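Local structure of carbonic anhydrase (Sordaria macrospora, 4O1J) at residues 30-33 with 38-41; 58-63 with 196-201; 120-125 with 140-145; 150-153 with 157-160; 162-167 with 204-209. The protein probably catalyses the reversible hydration of carbon dioxide to hydrogencarbonate and a proton, as a tetrameric beta-class carbonic anhydrase that binds one zinc ion per subunit. One frame throughout, in Å; residues are numbered along the deposited sequence.

Interaction 1. Residues 30-33 with 38-41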
# COMPACT_ATOMS: atom_id res chain seq x y z
N GLY A 30 -21.42 28.19 -16.08
CA GLY A 30 -22.42 29.13 -16.57
C GLY A 30 -23.03 28.64 -17.87
O GLY A 30 -24.26 28.65 -18.06
N TYR A 31 -22.17 28.16 -18.77
CA TYR A 31 -22.60 27.65 -20.07
C TYR A 31 -23.44 26.37 -19.97
O TYR A 31 -24.52 26.28 -20.58
CB TYR A 31 -21.37 27.36 -20.94
CG TYR A 31 -21.69 26.67 -22.25
CD1 TYR A 31 -22.24 27.36 -23.32
CD2 TYR A 31 -21.45 25.30 -22.39
CE1 TYR A 31 -22.54 26.71 -24.51
CE2 TYR A 31 -21.74 24.65 -23.57
CZ TYR A 31 -22.29 25.35 -24.62
OH TYR A 31 -22.57 24.69 -25.80
N LYS A 32 -22.96 25.41 -19.19
CA LYS A 32 -23.68 24.17 -18.94
C LYS A 32 -25.03 24.43 -18.29
O LYS A 32 -26.01 23.74 -18.57
CB LYS A 32 -22.83 23.23 -18.06
CG LYS A 32 -22.13 22.12 -18.82
CD LYS A 32 -23.13 21.10 -19.33
CE LYS A 32 -22.46 20.00 -20.13
NZ LYS A 32 -23.47 19.06 -20.67
N ALA A 33 -25.07 25.43 -17.41
CA ALA A 33 -26.30 25.76 -16.70
C ALA A 33 -27.30 26.49 -17.59
O ALA A 33 -28.51 26.37 -17.38
CB ALA A 33 -25.99 26.59 -15.48
N HIS A 38 -31.42 21.95 -15.63
CA HIS A 38 -31.63 20.80 -14.75
C HIS A 38 -30.44 19.85 -14.72
O HIS A 38 -30.48 18.82 -14.06
CB HIS A 38 -32.89 20.02 -15.15
CG HIS A 38 -34.16 20.77 -14.90
ND1 HIS A 38 -34.96 21.25 -15.91
CD2 HIS A 38 -34.77 21.13 -13.74
CE1 HIS A 38 -36.00 21.87 -15.40
NE2 HIS A 38 -35.91 21.81 -14.08
N PHE A 39 -29.39 20.21 -15.44
CA PHE A 39 -28.21 19.37 -15.56
C PHE A 39 -27.54 19.17 -14.20
O PHE A 39 -27.30 18.04 -13.75
CB PHE A 39 -27.24 20.01 -16.56
CG PHE A 39 -25.88 19.38 -16.57
CD1 PHE A 39 -25.67 18.12 -17.11
CD2 PHE A 39 -24.79 20.08 -16.06
CE1 PHE A 39 -24.41 17.55 -17.14
CE2 PHE A 39 -23.52 19.52 -16.08
CZ PHE A 39 -23.33 18.25 -16.62
N PHE A 40 -27.25 20.29 -13.53
CA PHE A 40 -26.59 20.25 -12.24
C PHE A 40 -27.46 19.73 -11.08
O PHE A 40 -26.97 18.95 -10.26
CB PHE A 40 -26.04 21.64 -11.89
CG PHE A 40 -24.85 22.03 -12.72
CD1 PHE A 40 -23.70 21.25 -12.71
CD2 PHE A 40 -24.87 23.18 -13.49
CE1 PHE A 40 -22.60 21.60 -13.47
CE2 PHE A 40 -23.77 23.55 -14.26
CZ PHE A 40 -22.64 22.76 -14.24
N PRO A 41 -28.73 20.15 -11.00
CA PRO A 41 -29.53 19.58 -9.92
C PRO A 41 -29.70 18.07 -10.05
O PRO A 41 -29.77 17.36 -9.04
CB PRO A 41 -30.88 20.29 -10.07
CG PRO A 41 -30.52 21.59 -10.65
CD PRO A 41 -29.46 21.25 -11.66
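Near the end of helix 16-35, K32 and A33 come up against F39 and F40 at the start of helix 39-43, the CA atoms of A33 and F39 lying 6.8 Å apart. No hydrogen bond links the two segments, so side chains do the joining. K32 lies over one face of the F39 ring: its CD sits 3.9 Å from the ring centroid and its NZ 4.2 Å from that centroid, 21° off the normal, so a CH-pi contact and a cation-pi contact share one face. The lysine chain bends at its second torsion (chi2 -70°), which lays it across the ring. A glycine here would probably uncover that face of F39 and leave the ring freer to turn. F40 takes the other share: the CB of K32 is 3.9 Å from its CZ, and A33 brings its methyl to the ring edge, CB to CE2 4.0 Å. The two phenylalanines also meet, F39 CD2 standing over the centre of the F40 ring. Around this junction of two helices, the loop residues Q70 and P71 pack against F39, Q70 also touching K32, while F40 reaches G199 of the second subunit, so this corner also borders that neighbour.

Interaction 2. Residues 58-63 with 196-201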
# COMPACT_ATOMS: atom_id res chain seq x y z
N ASP A 58 -1.42 10.57 -16.87
CA ASP A 58 -1.03 11.42 -18.00
C ASP A 58 -2.04 12.52 -18.30
O ASP A 58 -3.25 12.26 -18.36
CB ASP A 58 -0.84 10.53 -19.24
CG ASP A 58 0.06 11.17 -20.29
OD1 ASP A 58 -0.41 12.10 -20.99
OD2 ASP A 58 1.22 10.72 -20.44
N SER A 59 -1.55 13.74 -18.47
CA SER A 59 -2.43 14.89 -18.68
C SER A 59 -3.17 14.78 -20.01
O SER A 59 -4.21 15.41 -20.22
CB SER A 59 -1.64 16.20 -18.61
OG SER A 59 -0.58 16.25 -19.56
N ARG A 60 -2.63 13.97 -20.91
CA ARG A 60 -3.19 13.85 -22.24
C ARG A 60 -4.27 12.77 -22.32
O ARG A 60 -4.82 12.50 -23.39
CB ARG A 60 -2.06 13.56 -23.23
CG ARG A 60 -0.93 14.56 -23.13
CD ARG A 60 0.28 14.09 -23.91
NE ARG A 60 0.98 13.01 -23.23
CZ ARG A 60 2.00 12.33 -23.75
NH1 ARG A 60 2.45 12.63 -24.96
NH2 ARG A 60 2.57 11.35 -23.06
N CYS A 61 -4.61 12.17 -21.18
CA CYS A 61 -5.59 11.09 -21.17
C CYS A 61 -6.81 11.28 -20.28
O CYS A 61 -7.13 10.39 -19.49
CB CYS A 61 -4.89 9.79 -20.75
SG CYS A 61 -3.52 9.28 -21.81
N PRO A 62 -7.53 12.42 -20.39
CA PRO A 62 -8.75 12.55 -19.58
C PRO A 62 -9.91 11.75 -20.16
O PRO A 62 -10.47 12.11 -21.19
CB PRO A 62 -9.04 14.05 -19.62
CG PRO A 62 -8.47 14.50 -20.92
CD PRO A 62 -7.26 13.65 -21.17
N GLU A 63 -10.29 10.69 -19.46
CA GLU A 63 -11.26 9.71 -19.96
C GLU A 63 -12.56 10.32 -20.49
O GLU A 63 -13.08 9.89 -21.51
CB GLU A 63 -11.58 8.68 -18.86
CG GLU A 63 -12.45 9.19 -17.72
CD GLU A 63 -11.86 10.40 -17.03
OE1 GLU A 63 -10.64 10.39 -16.79
OE2 GLU A 63 -12.61 11.37 -16.78
N PHE A 196 -5.08 3.78 -26.09
CA PHE A 196 -5.30 5.12 -26.59
C PHE A 196 -4.03 5.60 -27.28
O PHE A 196 -3.01 5.84 -26.64
CB PHE A 196 -5.66 6.06 -25.44
CG PHE A 196 -5.72 7.51 -25.83
CD1 PHE A 196 -6.65 7.95 -26.77
CD2 PHE A 196 -4.87 8.43 -25.24
CE1 PHE A 196 -6.72 9.29 -27.11
CE2 PHE A 196 -4.93 9.77 -25.58
CZ PHE A 196 -5.86 10.20 -26.52
N ASP A 197 -4.12 5.75 -28.60
CA ASP A 197 -2.98 6.20 -29.37
C ASP A 197 -3.08 7.71 -29.56
O ASP A 197 -3.90 8.19 -30.33
CB ASP A 197 -2.92 5.46 -30.70
CG ASP A 197 -1.50 5.19 -31.13
OD1 ASP A 197 -0.87 6.11 -31.69
OD2 ASP A 197 -1.02 4.05 -30.89
N ILE A 198 -2.22 8.45 -28.87
CA ILE A 198 -2.33 9.90 -28.80
C ILE A 198 -2.13 10.59 -30.15
O ILE A 198 -2.79 11.58 -30.45
CB ILE A 198 -1.32 10.47 -27.78
CG1 ILE A 198 -1.56 9.83 -26.41
CG2 ILE A 198 -1.44 11.99 -27.68
CD1 ILE A 198 -0.70 10.38 -25.31
N GLY A 199 -1.24 10.04 -30.97
CA GLY A 199 -0.99 10.57 -32.29
C GLY A 199 -2.22 10.73 -33.17
O GLY A 199 -2.35 11.71 -33.89
N CYS A 200 -3.14 9.77 -33.10
CA CYS A 200 -4.35 9.86 -33.92
C CYS A 200 -5.60 10.10 -33.07
O CYS A 200 -6.69 10.31 -33.60
CB CYS A 200 -4.53 8.60 -34.78
SG CYS A 200 -4.66 7.01 -33.92
N GLY A 201 -5.43 10.07 -31.75
CA GLY A 201 -6.52 10.34 -30.82
C GLY A 201 -7.56 9.24 -30.73
O GLY A 201 -8.63 9.44 -30.16
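A methyl group over a guanidinium is the unusual feature here: I198 CD1 sits above the centre of the R60 group, 3.7 Å from CZ, and the two side chains cross at about a right angle. The edge of the same flat group is taken by D58, gripped side-on. R60 NE donates to D58 OD1 at 2.8 Å, using the syn lone pair, and NH2 donates to OD2 at 3.0 Å with an angle of 170°; both partners lie close to the guanidinium plane. OD1 has a further donor on its anti lone pair, the backbone N of R60, at 2.9 Å, which makes an Asx turn. It coincides with a type I beta turn from D58 to C61. The bend at chi3 of R60 (-74°) folds the guanidinium back toward the carboxylate. Elsewhere in the contact, the F196 ring is met obliquely by R60 O, 3.5 Å from CE2, and by C61 SG, 3.8 Å from CD2, the latter a sulfur-aromatic contact.

F196 lies on strand 190-197 of the central sheet, and the R60 side chain is about 6 Å from the zinc. R60 NH2 also bonds to A114 O, and NH1 to L43 O of the second subunit, so the arginine links the active site to the dimer interface. C56, H112 and C115 hold the zinc in this structure. With both carboxylate oxygens of D58 engaged by R60, the geometry is consistent with the open form known in beta-class enzymes, in which this Asp-Arg pair stays together and the aspartate stays off the metal.

Interaction 3. Residues 120-125 with 140-145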
# COMPACT_ATOMS: atom_id res chain seq x y z
N GLY A 120 10.23 4.76 -18.48
CA GLY A 120 10.99 4.64 -17.26
C GLY A 120 11.32 3.19 -16.98
O GLY A 120 12.43 2.86 -16.55
N ALA A 121 10.36 2.31 -17.24
CA ALA A 121 10.57 0.88 -17.03
C ALA A 121 11.56 0.33 -18.05
O ALA A 121 12.28 -0.63 -17.77
CB ALA A 121 9.25 0.14 -17.11
N LEU A 122 11.61 0.94 -19.23
CA LEU A 122 12.54 0.48 -20.27
C LEU A 122 13.98 0.93 -20.03
O LEU A 122 14.92 0.25 -20.44
CB LEU A 122 12.06 0.96 -21.64
CG LEU A 122 10.89 0.18 -22.24
CD1 LEU A 122 10.39 0.86 -23.50
CD2 LEU A 122 11.30 -1.27 -22.53
N SER A 123 14.17 2.07 -19.37
CA SER A 123 15.52 2.52 -19.05
C SER A 123 16.08 1.67 -17.91
O SER A 123 15.33 0.96 -17.23
CB SER A 123 15.55 4.00 -18.68
OG SER A 123 14.94 4.23 -17.43
N ASP A 124 17.39 1.71 -17.72
CA ASP A 124 18.01 0.93 -16.66
C ASP A 124 18.54 1.75 -15.49
O ASP A 124 19.22 1.22 -14.61
CB ASP A 124 19.11 0.06 -17.23
CG ASP A 124 18.61 -1.30 -17.63
OD1 ASP A 124 18.32 -2.11 -16.72
OD2 ASP A 124 18.48 -1.55 -18.85
N GLY A 125 18.21 3.04 -15.46
CA GLY A 125 18.66 3.89 -14.38
C GLY A 125 17.65 3.90 -13.26
O GLY A 125 16.49 3.54 -13.46
N THR A 140 8.94 -5.83 -14.39
CA THR A 140 8.82 -7.28 -14.46
C THR A 140 8.34 -7.72 -15.83
O THR A 140 8.82 -8.71 -16.37
CB THR A 140 7.86 -7.83 -13.38
OG1 THR A 140 8.42 -7.58 -12.08
CG2 THR A 140 7.66 -9.33 -13.54
N VAL A 141 7.41 -6.97 -16.40
CA VAL A 141 6.94 -7.23 -17.76
C VAL A 141 8.09 -7.00 -18.75
O VAL A 141 8.20 -7.69 -19.77
CB VAL A 141 5.73 -6.35 -18.11
CG1 VAL A 141 5.37 -6.48 -19.58
CG2 VAL A 141 4.54 -6.75 -17.26
N ARG A 142 8.95 -6.03 -18.44
CA ARG A 142 10.11 -5.74 -19.27
C ARG A 142 11.02 -6.96 -19.36
O ARG A 142 11.44 -7.35 -20.45
CB ARG A 142 10.90 -4.56 -18.70
CG ARG A 142 11.70 -3.78 -19.73
CD ARG A 142 13.10 -3.48 -19.26
NE ARG A 142 13.99 -4.60 -19.54
CZ ARG A 142 14.63 -4.77 -20.70
NH1 ARG A 142 14.48 -3.88 -21.68
NH2 ARG A 142 15.42 -5.82 -20.88
N TYR A 143 11.29 -7.55 -18.21
CA TYR A 143 12.22 -8.66 -18.09
C TYR A 143 11.72 -9.90 -18.81
O TYR A 143 12.51 -10.66 -19.38
CB TYR A 143 12.46 -8.99 -16.62
CG TYR A 143 13.09 -7.88 -15.81
CD1 TYR A 143 13.84 -6.88 -16.43
CD2 TYR A 143 12.96 -7.84 -14.43
CE1 TYR A 143 14.43 -5.87 -15.69
CE2 TYR A 143 13.54 -6.83 -13.68
CZ TYR A 143 14.28 -5.85 -14.31
OH TYR A 143 14.86 -4.84 -13.57
N ASN A 144 10.41 -10.12 -18.78
CA ASN A 144 9.83 -11.33 -19.34
C ASN A 144 9.61 -11.25 -20.85
O ASN A 144 9.34 -12.25 -21.50
CB ASN A 144 8.50 -11.65 -18.66
CG ASN A 144 8.64 -11.82 -17.15
OD1 ASN A 144 9.72 -12.13 -16.65
ND2 ASN A 144 7.54 -11.61 -16.43
N HIS A 145 9.73 -10.04 -21.40
CA HIS A 145 9.58 -9.85 -22.84
C HIS A 145 10.78 -9.11 -23.41
O HIS A 145 10.66 -8.43 -24.43
CB HIS A 145 8.29 -9.09 -23.15
CG HIS A 145 7.06 -9.76 -22.62
ND1 HIS A 145 6.70 -9.71 -21.29
CD2 HIS A 145 6.13 -10.53 -23.24
CE1 HIS A 145 5.59 -10.40 -21.12
NE2 HIS A 145 5.22 -10.91 -22.28
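R142 and L122 make the apolar part of the contact, R142 with the aliphatic stem of its side chain. Its CG lies 3.8 Å from L122 CD2, the two side chains crossing obliquely, and its CD comes 3.3 Å from A121 O, a van der Waals approach to a carbonyl at a helix end. Bends at chi2 (-135°) and chi3 (85°) turn the stem past L122, and the guanidinium ends with Y143 CD1 at its edge. These residues join the C-terminal end of helix 116-122, which follows the zinc ligand C115, to helix 136-144 within the helical layer of the alpha/beta fold. L149 of helix 146-151 touches both L122 and R142, while I162 of helix 155-176 packs on L122.

Hydrogen bonds run within each segment and not across. S123, the first residue past helix 116-122, donates from OG to G120 O at 3.0 Å, tilted 30° from the carbonyl plane. At the end of the other helix, H145 ND1 donates to V141 O at 2.9 Å, in the carbonyl plane on a lone pair, which helps set the rotation of the imidazole.

The charged atoms of D124 and R142 do not meet, OD2 and NH1 being 5.4 Å apart; R142 NH1 makes a long, weak ion pair with D150.

Interaction 4. Residues 150-153 with 157-160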
# COMPACT_ATOMS: atom_id res chain seq x y z
N ASP A 150 13.57 -5.65 -26.99
CA ASP A 150 14.88 -5.21 -27.47
C ASP A 150 15.01 -5.26 -29.00
O ASP A 150 15.78 -4.49 -29.58
CB ASP A 150 15.99 -6.05 -26.82
CG ASP A 150 16.14 -5.78 -25.33
OD1 ASP A 150 16.80 -6.58 -24.64
OD2 ASP A 150 15.59 -4.77 -24.85
N ALA A 151 14.25 -6.14 -29.64
CA ALA A 151 14.36 -6.31 -31.09
C ALA A 151 13.70 -5.16 -31.85
O ALA A 151 13.93 -4.97 -33.04
CB ALA A 151 13.76 -7.63 -31.51
N ILE A 152 12.91 -4.36 -31.14
CA ILE A 152 12.21 -3.26 -31.77
C ILE A 152 13.19 -2.10 -31.96
O ILE A 152 13.73 -1.57 -31.00
CB ILE A 152 11.01 -2.79 -30.93
CG1 ILE A 152 10.02 -3.94 -30.70
CG2 ILE A 152 10.32 -1.59 -31.57
CD1 ILE A 152 9.01 -3.66 -29.60
N THR A 153 13.40 -1.72 -33.22
CA THR A 153 14.39 -0.70 -33.56
C THR A 153 13.90 0.70 -33.22
O THR A 153 14.69 1.56 -32.83
CB THR A 153 14.79 -0.76 -35.05
OG1 THR A 153 13.64 -0.49 -35.87
CG2 THR A 153 15.35 -2.12 -35.41
N GLU A 157 7.93 2.79 -30.61
CA GLU A 157 7.16 1.57 -30.78
C GLU A 157 7.52 0.55 -29.70
O GLU A 157 6.75 -0.35 -29.38
CB GLU A 157 7.38 0.97 -32.18
CG GLU A 157 6.83 1.82 -33.33
CD GLU A 157 5.33 2.05 -33.25
OE1 GLU A 157 4.60 1.10 -32.87
OE2 GLU A 157 4.86 3.17 -33.58
N ARG A 158 8.70 0.73 -29.11
CA ARG A 158 9.13 -0.11 -28.00
C ARG A 158 8.36 0.33 -26.75
O ARG A 158 7.88 -0.51 -25.98
CB ARG A 158 10.64 -0.01 -27.78
CG ARG A 158 11.21 -1.11 -26.89
CD ARG A 158 12.70 -0.90 -26.59
NE ARG A 158 13.53 -0.94 -27.79
CZ ARG A 158 14.19 0.12 -28.27
NH1 ARG A 158 14.11 1.29 -27.65
NH2 ARG A 158 14.93 -0.00 -29.36
N VAL A 159 8.24 1.64 -26.58
CA VAL A 159 7.49 2.19 -25.46
C VAL A 159 6.01 1.83 -25.58
O VAL A 159 5.37 1.43 -24.60
CB VAL A 159 7.67 3.72 -25.37
CG1 VAL A 159 6.69 4.32 -24.36
CG2 VAL A 159 9.11 4.06 -25.03
N ILE A 160 5.49 1.94 -26.80
CA ILE A 160 4.10 1.56 -27.07
C ILE A 160 3.90 0.08 -26.75
O ILE A 160 2.93 -0.31 -26.08
CB ILE A 160 3.71 1.82 -28.56
CG1 ILE A 160 3.57 3.32 -28.83
CG2 ILE A 160 2.40 1.13 -28.91
CD1 ILE A 160 3.34 3.66 -30.27
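I152 and R158 meet because their first torsions steer both toward the turn. In I152, chi1 of -58° sets CG2 anti to the backbone N, so that this methyl and the CD1 at the end of the other branch both reach the start of the next helix. In R158, chi1 of -165° sends CG anti to its own N, and a bend at chi3 brings the guanidinium back over the loop. The motif is a tight helix-loop-helix connection, in which helix 146-151 ends and helix 155-176 begins after a few residues.

I152 supplies the apolar side of this turn. Its CG2 rests 3.7 Å from R158 N and 3.9 Å from E157 CB, the isoleucine crossing the glutamate at about a right angle, while CD1 lies 3.9 Å from R158 CA. Cutting I152 back to an alanine would probably open a gap against the first turn of helix 155-176 and leave E157 CB and the R158 backbone with less to pack on.

The arginine reaches back across the loop. Its NE makes a weak bond to L149 O in the preceding helix, and its side chain also touches L122 of helix 116-122. The opposite charges of D150 and R158 do not meet, D150 OD2 being 5.2 Å from R158 NE. R158 NH2 donates to I152 O in a weak bond, 2.6 Å long with an N-H...O angle of 125°.

Interaction 5. Residues 162-167 with 204-209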
# COMPACT_ATOMS: atom_id res chain seq x y z
N ILE A 162 5.68 -2.02 -24.74
CA ILE A 162 5.73 -2.33 -23.31
C ILE A 162 4.48 -1.79 -22.62
O ILE A 162 3.98 -2.43 -21.68
CB ILE A 162 7.04 -1.77 -22.65
CG1 ILE A 162 7.17 -2.28 -21.21
CG2 ILE A 162 7.04 -0.27 -22.60
CD1 ILE A 162 7.19 -3.76 -21.07
N ALA A 163 3.91 -0.69 -23.12
CA ALA A 163 2.67 -0.16 -22.53
C ALA A 163 1.47 -1.09 -22.78
O ALA A 163 0.61 -1.28 -21.90
CB ALA A 163 2.39 1.22 -23.05
N GLN A 164 1.45 -1.71 -23.97
CA GLN A 164 0.40 -2.67 -24.31
C GLN A 164 0.51 -3.97 -23.52
O GLN A 164 -0.51 -4.55 -23.09
CB GLN A 164 0.43 -2.98 -25.80
CG GLN A 164 0.25 -1.77 -26.69
CD GLN A 164 0.38 -2.11 -28.16
OE1 GLN A 164 1.11 -3.03 -28.52
NE2 GLN A 164 -0.32 -1.38 -29.00
N LEU A 165 1.74 -4.43 -23.32
CA LEU A 165 1.97 -5.63 -22.53
C LEU A 165 1.55 -5.35 -21.10
O LEU A 165 1.02 -6.23 -20.40
CB LEU A 165 3.43 -6.06 -22.58
CG LEU A 165 3.99 -6.54 -23.92
CD1 LEU A 165 5.49 -6.72 -23.83
CD2 LEU A 165 3.32 -7.83 -24.35
N ASN A 166 1.75 -4.10 -20.68
CA ASN A 166 1.33 -3.68 -19.36
C ASN A 166 -0.19 -3.72 -19.21
O ASN A 166 -0.72 -4.16 -18.18
CB ASN A 166 1.84 -2.27 -19.06
CG ASN A 166 1.47 -1.80 -17.68
OD1 ASN A 166 1.84 -2.42 -16.68
ND2 ASN A 166 0.73 -0.69 -17.61
N VAL A 167 -0.90 -3.29 -20.26
CA VAL A 167 -2.36 -3.41 -20.24
C VAL A 167 -2.79 -4.87 -20.12
O VAL A 167 -3.69 -5.20 -19.36
CB VAL A 167 -3.00 -2.81 -21.50
CG1 VAL A 167 -4.51 -3.06 -21.51
CG2 VAL A 167 -2.71 -1.33 -21.58
N LYS A 204 -8.25 1.79 -29.42
CA LYS A 204 -8.46 0.48 -30.02
C LYS A 204 -8.54 -0.59 -28.93
O LYS A 204 -8.04 -0.40 -27.82
CB LYS A 204 -7.34 0.15 -31.00
CG LYS A 204 -5.94 0.20 -30.40
CD LYS A 204 -4.89 -0.35 -31.35
CE LYS A 204 -3.48 -0.03 -30.87
NZ LYS A 204 -2.44 -0.38 -31.88
N GLU A 205 -9.17 -1.72 -29.25
CA GLU A 205 -9.19 -2.85 -28.33
C GLU A 205 -7.93 -3.68 -28.50
O GLU A 205 -7.46 -3.87 -29.62
CB GLU A 205 -10.42 -3.71 -28.57
CG GLU A 205 -11.73 -2.98 -28.37
CD GLU A 205 -12.92 -3.86 -28.65
OE1 GLU A 205 -12.94 -5.01 -28.15
OE2 GLU A 205 -13.85 -3.41 -29.35
N LEU A 206 -7.37 -4.18 -27.40
CA LEU A 206 -6.17 -5.01 -27.50
C LEU A 206 -6.49 -6.49 -27.62
O LEU A 206 -5.62 -7.30 -27.92
CB LEU A 206 -5.26 -4.77 -26.29
CG LEU A 206 -4.59 -3.40 -26.32
CD1 LEU A 206 -3.75 -3.17 -25.08
CD2 LEU A 206 -3.76 -3.23 -27.58
N GLY A 207 -7.76 -6.84 -27.39
CA GLY A 207 -8.21 -8.21 -27.55
C GLY A 207 -7.99 -9.03 -26.30
O GLY A 207 -7.88 -10.26 -26.36
N CYS A 208 -7.91 -8.36 -25.16
CA CYS A 208 -7.74 -9.03 -23.89
C CYS A 208 -8.83 -8.57 -22.93
O CYS A 208 -9.16 -7.38 -22.86
CB CYS A 208 -6.36 -8.76 -23.29
SG CYS A 208 -5.94 -7.00 -23.14
N GLY A 209 -9.42 -9.52 -22.22
CA GLY A 209 -10.50 -9.20 -21.31
C GLY A 209 -11.51 -10.31 -21.23
O GLY A 209 -11.20 -11.48 -21.48
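V167, which packs on L206 of strand 202-206, donates its backbone N to A163 O at 3.0 Å, one of the regular bonds of helix 155-176. L206 meets the valine with one methyl: CD1 lies 3.7 Å from V167 CB and equally far from CG1, with CG2 slightly more distant, so a single leucine branch presses against the branching carbon of the valine. The two side chains cross at about a right angle. The same CD1 is 4.0 Å from Q164 O, while the other methyl, CD2, lies 4.2 Å from Q164 NE2.

Beyond this apolar pair, Q164 stretches its amide out to K204, whose chain arrives at about a right angle. NE2 is 3.7 Å from K204 NZ and 3.9 Å from CE. The amide oxygen looks elsewhere, since Q164 OE1 accepts from R161 NH1 in its own helix.

This is a helix packed against a mixed sheet at strand 202-206, outermost within this chain, as in an alpha/beta fold. The axes of helix 162-167 and strand 204-206 approach to 10.4 Å at 66°. Strand 202-206 hydrogen-bonds to strand 190-197, whose F195 touches both Q164 and L206; the chain then turns a corner at G207.

With no hydrogen bond across it, the join rests on dispersion between L206 and V167. The amide nitrogen of Q164 and the ammonium of K204 are both donors, so their proximity probably adds little cohesion.

Overall arrangement
Along the chain interaction 1 comes first and lies apart, its centre about 47 Å from that of interaction 3, across the chain's centre. Interactions 3 and 4 follow each other inside the long loop that interaction 2 closes; their centres are about 12 Å apart and they touch through L122 and through R142 with D150. Interactions 4 and 5 both use helix 155-176, and V141 and H145 of interaction 3 pack on that helix at I162 and L165. Interaction 5 crosses interaction 2 along the chain, and both reach the same sheet through neighbouring strands 190-197 and 202-206. Helical side and sheet are thus joined, while interaction 1 shares with interaction 2 the second subunit.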